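Local atomic coordinates of L-talarate/Galactarate Dehydratase (Salmonella typhimurium, PDB entry 2PP0), a protein that catalyses the magnesium-dependent dehydration of L-talarate and galactarate to 5-keto-4-deoxy-D-glucarate, and also epimerises L-talarate to galactarate. Residues G25-V31 against L100-P105; A47-T51 against V198-N202; I108-Y112 against V305-P310. All blocks are in the same frame, centred on the assembly; numbering follows the deposited sequence.

Interaction 1. Residues G25-V31 against L100-P105; sequences GDRIEWV and LLGEDP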
loop_
_atom_site.group_PDB
_atom_site.type_symbol
_atom_site.label_atom_id
_atom_site.label_comp_id
_atom_site.label_asym_id
_atom_site.label_seq_id
_atom_site.Cartn_x
_atom_site.Cartn_y
_atom_site.Cartn_z
ATOM N N GLY B 25 7.225 10.477 18.752
ATOM C CA GLY B 25 5.939 9.974 18.295
ATOM C C GLY B 25 4.825 9.898 19.329
ATOM O O GLY B 25 5.075 9.782 20.528
ATOM N N ASP B 26 3.585 9.962 18.846
ATOM C CA ASP B 26 2.404 9.890 19.694
ATOM C C ASP B 26 2.356 8.509 20.355
ATOM O O ASP B 26 3.105 7.603 19.978
ATOM C CB ASP B 26 1.143 10.118 18.851
ATOM C CG ASP B 26 -0.047 10.559 19.683
ATOM O OD1 ASP B 26 0.063 10.534 20.929
ATOM O OD2 ASP B 26 -1.094 10.928 19.094
ATOM N N ARG B 27 1.471 8.350 21.334
ATOM C CA ARG B 27 1.342 7.092 22.055
ATOM C C ARG B 27 -0.105 6.792 22.421
ATOM O O ARG B 27 -0.857 7.687 22.801
ATOM C CB ARG B 27 2.179 7.143 23.338
ATOM C CG ARG B 27 3.678 7.182 23.118
ATOM C CD ARG B 27 4.189 5.840 22.622
ATOM N NE ARG B 27 5.649 5.787 22.593
ATOM C CZ ARG B 27 6.404 6.355 21.656
ATOM N NH1 ARG B 27 5.841 7.025 20.658
ATOM N NH2 ARG B 27 7.725 6.244 21.718
ATOM N N ILE B 28 -0.503 5.530 22.301
ATOM C CA ILE B 28 -1.863 5.148 22.657
ATOM C C ILE B 28 -1.931 5.109 24.187
ATOM O O ILE B 28 -1.024 4.585 24.834
ATOM C CB ILE B 28 -2.230 3.747 22.083
ATOM C CG1 ILE B 28 -2.273 3.810 20.547
ATOM C CG2 ILE B 28 -3.584 3.293 22.636
ATOM C CD1 ILE B 28 -2.454 2.459 19.858
ATOM N N GLU B 29 -2.989 5.666 24.770
ATOM C CA GLU B 29 -3.107 5.664 26.225
ATOM C C GLU B 29 -4.438 5.130 26.731
ATOM O O GLU B 29 -4.593 4.897 27.927
ATOM C CB GLU B 29 -2.897 7.080 26.788
ATOM C CG GLU B 29 -1.567 7.717 26.404
ATOM C CD GLU B 29 -1.264 8.963 27.216
ATOM O OE1 GLU B 29 -2.211 9.729 27.495
ATOM O OE2 GLU B 29 -0.079 9.177 27.561
ATOM N N TRP B 30 -5.390 4.927 25.829
ATOM C CA TRP B 30 -6.709 4.446 26.225
ATOM C C TRP B 30 -7.421 3.727 25.087
ATOM O O TRP B 30 -7.351 4.154 23.933
ATOM C CB TRP B 30 -7.563 5.632 26.669
ATOM C CG TRP B 30 -8.930 5.282 27.161
ATOM C CD1 TRP B 30 -9.264 4.839 28.409
ATOM C CD2 TRP B 30 -10.161 5.398 26.434
ATOM N NE1 TRP B 30 -10.624 4.680 28.505
ATOM C CE2 TRP B 30 -11.199 5.016 27.308
ATOM C CE3 TRP B 30 -10.486 5.791 25.129
ATOM C CZ2 TRP B 30 -12.542 5.017 26.923
ATOM C CZ3 TRP B 30 -11.824 5.792 24.745
ATOM C CH2 TRP B 30 -12.835 5.406 25.641
ATOM N N VAL B 31 -8.115 2.642 25.430
ATOM C CA VAL B 31 -8.862 1.853 24.457
ATOM C C VAL B 31 -10.169 1.371 25.068
ATOM O O VAL B 31 -10.189 0.922 26.213
ATOM C CB VAL B 31 -8.096 0.586 24.021
ATOM C CG1 VAL B 31 -8.868 -0.115 22.909
ATOM C CG2 VAL B 31 -6.698 0.932 23.579
ATOM N N LEU B 100 -2.015 -2.591 23.105
ATOM C CA LEU B 100 -2.007 -1.316 22.399
ATOM C C LEU B 100 -1.421 -0.171 23.222
ATOM O O LEU B 100 -0.899 0.793 22.665
ATOM C CB LEU B 100 -3.436 -0.948 21.980
ATOM C CG LEU B 100 -4.111 -1.807 20.906
ATOM C CD1 LEU B 100 -5.605 -1.525 20.886
ATOM C CD2 LEU B 100 -3.485 -1.520 19.544
ATOM N N LEU B 101 -1.504 -0.269 24.545
ATOM C CA LEU B 101 -0.997 0.804 25.399
ATOM C C LEU B 101 0.501 1.036 25.233
ATOM O O LEU B 101 1.296 0.096 25.277
ATOM C CB LEU B 101 -1.336 0.526 26.872
ATOM C CG LEU B 101 -2.823 0.312 27.191
ATOM C CD1 LEU B 101 -3.017 0.181 28.705
ATOM C CD2 LEU B 101 -3.642 1.471 26.661
ATOM N N GLY B 102 0.877 2.296 25.026
ATOM C CA GLY B 102 2.279 2.638 24.855
ATOM C C GLY B 102 2.815 2.487 23.440
ATOM O O GLY B 102 3.994 2.734 23.187
ATOM N N GLU B 103 1.957 2.088 22.509
ATOM C CA GLU B 103 2.383 1.912 21.122
ATOM C C GLU B 103 2.184 3.180 20.291
ATOM O O GLU B 103 1.237 3.939 20.514
ATOM C CB GLU B 103 1.601 0.765 20.473
ATOM C CG GLU B 103 1.901 -0.630 21.042
ATOM C CD GLU B 103 3.322 -1.079 20.762
ATOM O OE1 GLU B 103 3.784 -0.900 19.618
ATOM O OE2 GLU B 103 3.977 -1.621 21.676
ATOM N N ASP B 104 3.085 3.412 19.340
ATOM C CA ASP B 104 2.968 4.570 18.451
ATOM C C ASP B 104 1.854 4.169 17.491
ATOM O O ASP B 104 2.039 3.288 16.655
ATOM C CB ASP B 104 4.265 4.786 17.671
ATOM C CG ASP B 104 4.197 5.989 16.753
ATOM O OD1 ASP B 104 3.098 6.292 16.253
ATOM O OD2 ASP B 104 5.249 6.623 16.522
ATOM N N PRO B 105 0.689 4.827 17.581
ATOM C CA PRO B 105 -0.448 4.506 16.713
ATOM C C PRO B 105 -0.230 4.562 15.202
ATOM O O PRO B 105 -1.011 3.984 14.444
ATOM C CB PRO B 105 -1.522 5.482 17.188
ATOM C CG PRO B 105 -0.711 6.688 17.581
ATOM C CD PRO B 105 0.427 6.054 18.357
HETATM O O HOH W 1 7.333 7.002 18.082
#
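I28 holds CG1 opposite its carbonyl carbon (chi1 -66°), which lays the CG1-CD1 arm against L100 and P105, while a bend at chi2 (-72°) folds R27 back until its CD is 3.2 Å from G102 O. The I28 and P105 side chains run past each other in opposite directions, CG1 to CB 3.8 Å. V31 extends this apolar patch, its CG2 meeting L100 CD1 at 3.8 Å with the two side chains crossing nearly at right angles. Branched and ring-shaped residues suit this buried surface, on which I135, L139 and M142 of helix 127-146 also pack.

Two backbone bonds grip I28: its N donates to E103 O at 3.0 Å, and G102 N donates to I28 O at 3.0 Å. L100 to E103 form a type II turn, whose third position needs the positive phi that G102 easily adopts. R27 NH1 donates to D26 O at 2.9 Å; that oxygen lies in the guanidinium plane, though NH1 meets it from above the carbonyl plane. R27 NH2 reaches A22 O. A water bonds to both R27 NH1 and D104 OD2; D104 OD1 accepts N106 N, and OD2 also salt-bridges K153 of the second subunit.

A turn thus pairs with the start of strand 28-40 in the antiparallel sheet of the alpha+beta capping domain characteristic of the enolase superfamily.

Interaction 2. Residues A47-T51 against V198-N202; sequences AKVLT and VGQPN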
loop_
_atom_site.group_PDB
_atom_site.type_symbol
_atom_site.label_atom_id
_atom_site.label_comp_id
_atom_site.label_asym_id
_atom_site.label_seq_id
_atom_site.Cartn_x
_atom_site.Cartn_y
_atom_site.Cartn_z
ATOM N N ALA B 47 -30.661 -17.484 0.329
ATOM C CA ALA B 47 -30.723 -18.889 -0.065
ATOM C C ALA B 47 -30.179 -19.850 0.997
ATOM O O ALA B 47 -30.556 -21.024 1.029
ATOM C CB ALA B 47 -29.980 -19.094 -1.380
ATOM N N LYS B 48 -29.291 -19.364 1.858
ATOM C CA LYS B 48 -28.714 -20.207 2.905
ATOM C C LYS B 48 -29.791 -20.698 3.871
ATOM O O LYS B 48 -29.665 -21.771 4.467
ATOM C CB LYS B 48 -27.637 -19.437 3.676
ATOM C CG LYS B 48 -26.418 -19.076 2.833
ATOM C CD LYS B 48 -25.338 -18.384 3.656
ATOM C CE LYS B 48 -25.633 -16.904 3.895
ATOM N NZ LYS B 48 -26.826 -16.641 4.750
ATOM N N VAL B 49 -30.849 -19.905 4.018
ATOM C CA VAL B 49 -31.955 -20.252 4.899
ATOM C C VAL B 49 -32.965 -21.138 4.169
ATOM O O VAL B 49 -33.436 -22.131 4.722
ATOM C CB VAL B 49 -32.689 -18.989 5.408
ATOM C CG1 VAL B 49 -33.854 -19.389 6.311
ATOM C CG2 VAL B 49 -31.718 -18.085 6.152
ATOM N N LEU B 50 -33.288 -20.782 2.927
ATOM C CA LEU B 50 -34.250 -21.551 2.138
ATOM C C LEU B 50 -33.783 -22.957 1.774
ATOM O O LEU B 50 -34.594 -23.796 1.392
ATOM C CB LEU B 50 -34.632 -20.789 0.864
ATOM C CG LEU B 50 -35.769 -19.771 1.021
ATOM C CD1 LEU B 50 -35.352 -18.664 1.981
ATOM C CD2 LEU B 50 -36.137 -19.198 -0.341
ATOM N N THR B 51 -32.483 -23.217 1.885
ATOM C CA THR B 51 -31.951 -24.545 1.587
ATOM C C THR B 51 -31.766 -25.320 2.892
ATOM O O THR B 51 -31.364 -26.485 2.882
ATOM C CB THR B 51 -30.588 -24.476 0.868
ATOM O OG1 THR B 51 -29.632 -23.820 1.714
ATOM C CG2 THR B 51 -30.719 -23.732 -0.457
ATOM N N VAL B 198 -30.936 -15.015 -5.200
ATOM C CA VAL B 198 -31.434 -16.196 -5.907
ATOM C C VAL B 198 -30.809 -17.414 -5.233
ATOM O O VAL B 198 -30.215 -17.290 -4.162
ATOM C CB VAL B 198 -31.053 -16.187 -7.412
ATOM C CG1 VAL B 198 -31.740 -15.026 -8.123
ATOM C CG2 VAL B 198 -29.545 -16.099 -7.578
ATOM N N GLY B 199 -30.949 -18.589 -5.841
ATOM C CA GLY B 199 -30.362 -19.785 -5.257
ATOM C C GLY B 199 -31.270 -20.652 -4.393
ATOM O O GLY B 199 -30.795 -21.583 -3.738
ATOM N N GLN B 200 -32.567 -20.360 -4.380
ATOM C CA GLN B 200 -33.505 -21.154 -3.587
ATOM C C GLN B 200 -33.717 -22.500 -4.283
ATOM O O GLN B 200 -33.425 -22.650 -5.470
ATOM C CB GLN B 200 -34.848 -20.429 -3.447
ATOM C CG GLN B 200 -35.771 -20.544 -4.657
ATOM C CD GLN B 200 -37.064 -19.753 -4.487
ATOM O OE1 GLN B 200 -37.181 -18.612 -4.948
ATOM N NE2 GLN B 200 -38.036 -20.350 -3.806
ATOM N N PRO B 201 -34.227 -23.500 -3.550
ATOM C CA PRO B 201 -34.463 -24.820 -4.141
ATOM C C PRO B 201 -35.238 -24.737 -5.454
ATOM O O PRO B 201 -34.904 -25.407 -6.433
ATOM C CB PRO B 201 -35.247 -25.542 -3.048
ATOM C CG PRO B 201 -34.632 -24.986 -1.797
ATOM C CD PRO B 201 -34.554 -23.501 -2.112
ATOM N N ASN B 202 -36.270 -23.902 -5.466
ATOM C CA ASN B 202 -37.108 -23.727 -6.645
ATOM C C ASN B 202 -36.428 -22.800 -7.659
ATOM O O ASN B 202 -36.571 -21.578 -7.580
ATOM C CB ASN B 202 -38.456 -23.131 -6.225
ATOM C CG ASN B 202 -39.496 -23.207 -7.321
ATOM O OD1 ASN B 202 -39.168 -23.288 -8.507
ATOM N ND2 ASN B 202 -40.767 -23.165 -6.928
HETATM O O HOH W 2 -29.484 -15.774 -1.591
#
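A47 and Q200 bring the two backbones closest, CA to CA 5.0 Å, where the short helix 47-50 of the capping domain rests on the loop that leaves strand 194-197 of the TIM-type barrel. Here, as in other enolase-superfamily members, a capping-domain segment lies over the mouth of the barrel that holds the active site: A47 and K48 bind substrate, and K197, just before V198, is the catalytic proton acceptor.

No direct hydrogen bond crosses the interface; it is made by van der Waals contacts and a bridging water. A47 points its methyl at the loop carbonyls, CB lying 3.3 Å from V198 O and 3.5 Å from G199 O; alanine is short enough for the helix to come this near. G199 has a positive phi (96°), easy for glycine, and its missing side chain leaves room for that methyl. One turn along, L50 reaches over with CD2 to touch Q200 CB at 3.6 Å, and P201 sets its ring against the helix end, CG 3.4 Å from L50 O.

T51 directly follows the last helical residue, L50. Its OG1, placed between the backbone N and the carbonyl carbon (chi1 61°), donates to A47 O at 3.0 Å, and CG2 is thereby left facing G199 O and P201 CD. The loop leads into helix 203-217: D206 OD2 accepts the N-H of Q200, and N202, at the N-cap, accepts E205 N through OD1.

A water bridges the two segments, accepting from A47 N at 2.8 Å and donating to V198 O at 3.1 Å.

Interaction 3. Residues I108-Y112 against V305-P310; sequences IDKIY and VGGISP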
loop_
_atom_site.group_PDB
_atom_site.type_symbol
_atom_site.label_atom_id
_atom_site.label_comp_id
_atom_site.label_asym_id
_atom_site.label_seq_id
_atom_site.Cartn_x
_atom_site.Cartn_y
_atom_site.Cartn_z
ATOM N N ILE B 108 0.891 1.053 12.199
ATOM C CA ILE B 108 -0.232 0.139 12.101
ATOM C C ILE B 108 0.107 -1.331 11.859
ATOM O O ILE B 108 -0.426 -2.201 12.557
ATOM C CB ILE B 108 -1.225 0.639 11.032
ATOM C CG1 ILE B 108 -1.711 2.044 11.423
ATOM C CG2 ILE B 108 -2.412 -0.320 10.920
ATOM C CD1 ILE B 108 -2.763 2.644 10.490
ATOM N N ASP B 109 0.971 -1.616 10.887
ATOM C CA ASP B 109 1.361 -3.001 10.612
ATOM C C ASP B 109 2.185 -3.539 11.762
ATOM O O ASP B 109 2.117 -4.722 12.084
ATOM C CB ASP B 109 2.216 -3.118 9.347
ATOM C CG ASP B 109 1.414 -2.971 8.081
ATOM O OD1 ASP B 109 0.245 -3.412 8.056
ATOM O OD2 ASP B 109 1.967 -2.429 7.100
ATOM N N LYS B 110 2.982 -2.666 12.369
ATOM C CA LYS B 110 3.825 -3.063 13.485
ATOM C C LYS B 110 2.943 -3.513 14.648
ATOM O O LYS B 110 3.227 -4.521 15.301
ATOM C CB LYS B 110 4.719 -1.897 13.908
ATOM C CG LYS B 110 5.806 -2.266 14.901
ATOM C CD LYS B 110 6.616 -1.033 15.285
ATOM C CE LYS B 110 7.733 -1.380 16.249
ATOM N NZ LYS B 110 8.618 -0.208 16.502
ATOM N N ILE B 111 1.863 -2.774 14.889
ATOM C CA ILE B 111 0.924 -3.103 15.959
ATOM C C ILE B 111 0.152 -4.377 15.604
ATOM O O ILE B 111 -0.072 -5.241 16.452
ATOM C CB ILE B 111 -0.082 -1.950 16.185
ATOM C CG1 ILE B 111 0.638 -0.747 16.799
ATOM C CG2 ILE B 111 -1.201 -2.395 17.103
ATOM C CD1 ILE B 111 -0.220 0.508 16.869
ATOM N N TYR B 112 -0.262 -4.477 14.346
ATOM C CA TYR B 112 -0.992 -5.647 13.872
ATOM C C TYR B 112 -0.160 -6.893 14.191
ATOM O O TYR B 112 -0.657 -7.850 14.776
ATOM C CB TYR B 112 -1.207 -5.549 12.359
ATOM C CG TYR B 112 -2.432 -6.273 11.869
ATOM C CD1 TYR B 112 -3.528 -5.565 11.383
ATOM C CD2 TYR B 112 -2.503 -7.666 11.902
ATOM C CE1 TYR B 112 -4.666 -6.222 10.940
ATOM C CE2 TYR B 112 -3.639 -8.334 11.466
ATOM C CZ TYR B 112 -4.715 -7.611 10.987
ATOM O OH TYR B 112 -5.848 -8.267 10.571
ATOM N N VAL B 305 -11.819 -9.828 6.833
ATOM C CA VAL B 305 -10.458 -10.224 6.484
ATOM C C VAL B 305 -9.395 -9.739 7.457
ATOM O O VAL B 305 -8.213 -10.012 7.270
ATOM C CB VAL B 305 -10.068 -9.747 5.060
ATOM C CG1 VAL B 305 -11.092 -10.243 4.052
ATOM C CG2 VAL B 305 -9.957 -8.227 5.020
ATOM N N GLY B 306 -9.801 -9.010 8.490
ATOM C CA GLY B 306 -8.820 -8.538 9.446
ATOM C C GLY B 306 -8.610 -7.030 9.487
ATOM O O GLY B 306 -7.718 -6.567 10.191
ATOM N N GLY B 307 -9.408 -6.272 8.733
ATOM C CA GLY B 307 -9.292 -4.819 8.749
ATOM C C GLY B 307 -8.913 -4.156 7.433
ATOM O O GLY B 307 -8.888 -4.785 6.377
ATOM N N ILE B 308 -8.605 -2.867 7.495
ATOM C CA ILE B 308 -8.213 -2.123 6.299
ATOM C C ILE B 308 -6.842 -2.568 5.783
ATOM O O ILE B 308 -6.642 -2.706 4.579
ATOM C CB ILE B 308 -8.203 -0.590 6.589
ATOM C CG1 ILE B 308 -9.644 -0.090 6.750
ATOM C CG2 ILE B 308 -7.488 0.166 5.470
ATOM C CD1 ILE B 308 -9.757 1.309 7.341
ATOM N N SER B 309 -5.902 -2.812 6.689
ATOM C CA SER B 309 -4.559 -3.223 6.280
ATOM C C SER B 309 -4.558 -4.436 5.337
ATOM O O SER B 309 -3.966 -4.381 4.255
ATOM C CB SER B 309 -3.704 -3.493 7.517
ATOM O OG SER B 309 -3.647 -2.324 8.329
ATOM N N PRO B 310 -5.204 -5.550 5.732
ATOM C CA PRO B 310 -5.204 -6.698 4.817
ATOM C C PRO B 310 -6.103 -6.455 3.594
ATOM O O PRO B 310 -5.853 -6.995 2.517
ATOM C CB PRO B 310 -5.698 -7.855 5.700
ATOM C CG PRO B 310 -6.525 -7.161 6.761
ATOM C CD PRO B 310 -5.685 -5.944 7.070
HETATM O O HOH W 3 -1.273 -1.118 7.633
#
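The Y112 hydroxyl donates to G306 O in a short bond of 2.6 Å from OH to O, the one direct hydrogen bond between I108-Y112 and V305-P310. The oxygen lies at the edge of the tyrosine ring, in its plane, and is met well to the side of the C=O direction (C=O...OH angle 111°). A tyrosine suits the place because its long, flat side chain carries a hydroxyl from helix 108-118 to the backbone carbonyl of the turn at G306. Beside it, P310 crosses the ring direction at about a right angle, CD 4.0 Å from Y112 CE1. G306 must be bare here: the hydroxyl already lies 3.2 Å from G306 CA.

S309 fills the other half of the contact. I108 CG2 touches S309 OG at 3.5 Å, and a water donates to S309 OG at 2.8 Å while also making a weak bond to D109 OD1. Small and polar, the serine keeps its hydroxyl in a network with D136 and W140 of helix 127-146.

Further out, a torsion and a turn set these groups in place. CG of Y112 is turned away from the backbone N (chi1 -152°), sending the ring across to G306 and onto I132 and D136. G306, with positive phi (113°), ends helix 302-305 in a Schellman motif, and G307 then takes the N-cap position of helix 308-320. D109 and K110 also pack on H158 and A157 of the second subunit.

Helix 108-118 of the capping domain thus meets the glycine turn between helices 302-305 and 308-320, which follow barrel strand 297-298, a packed domain interface of the enolase-superfamily fold.

Overall arrangement
Interactions 1 and 3 are neighbours, their centres 16 Å apart, and touch through I111 of helix 108-118, which packs on L100 and E103-P105; both also lean on helix 127-146. Interaction 2 lies on the other side of the chain's centre, 47 Å from interaction 1 and 35 Å from interaction 3 between centres. Along the chain interaction 1 closes before interaction 3 opens, whereas the segments of interaction 2 alternate with those of each. Interaction 1 is internal to the capping domain; interactions 2 and 3 tie that domain to the barrel at two separate places, one at the substrate-binding residues A47 and K48, the other near D301 and beside the second subunit.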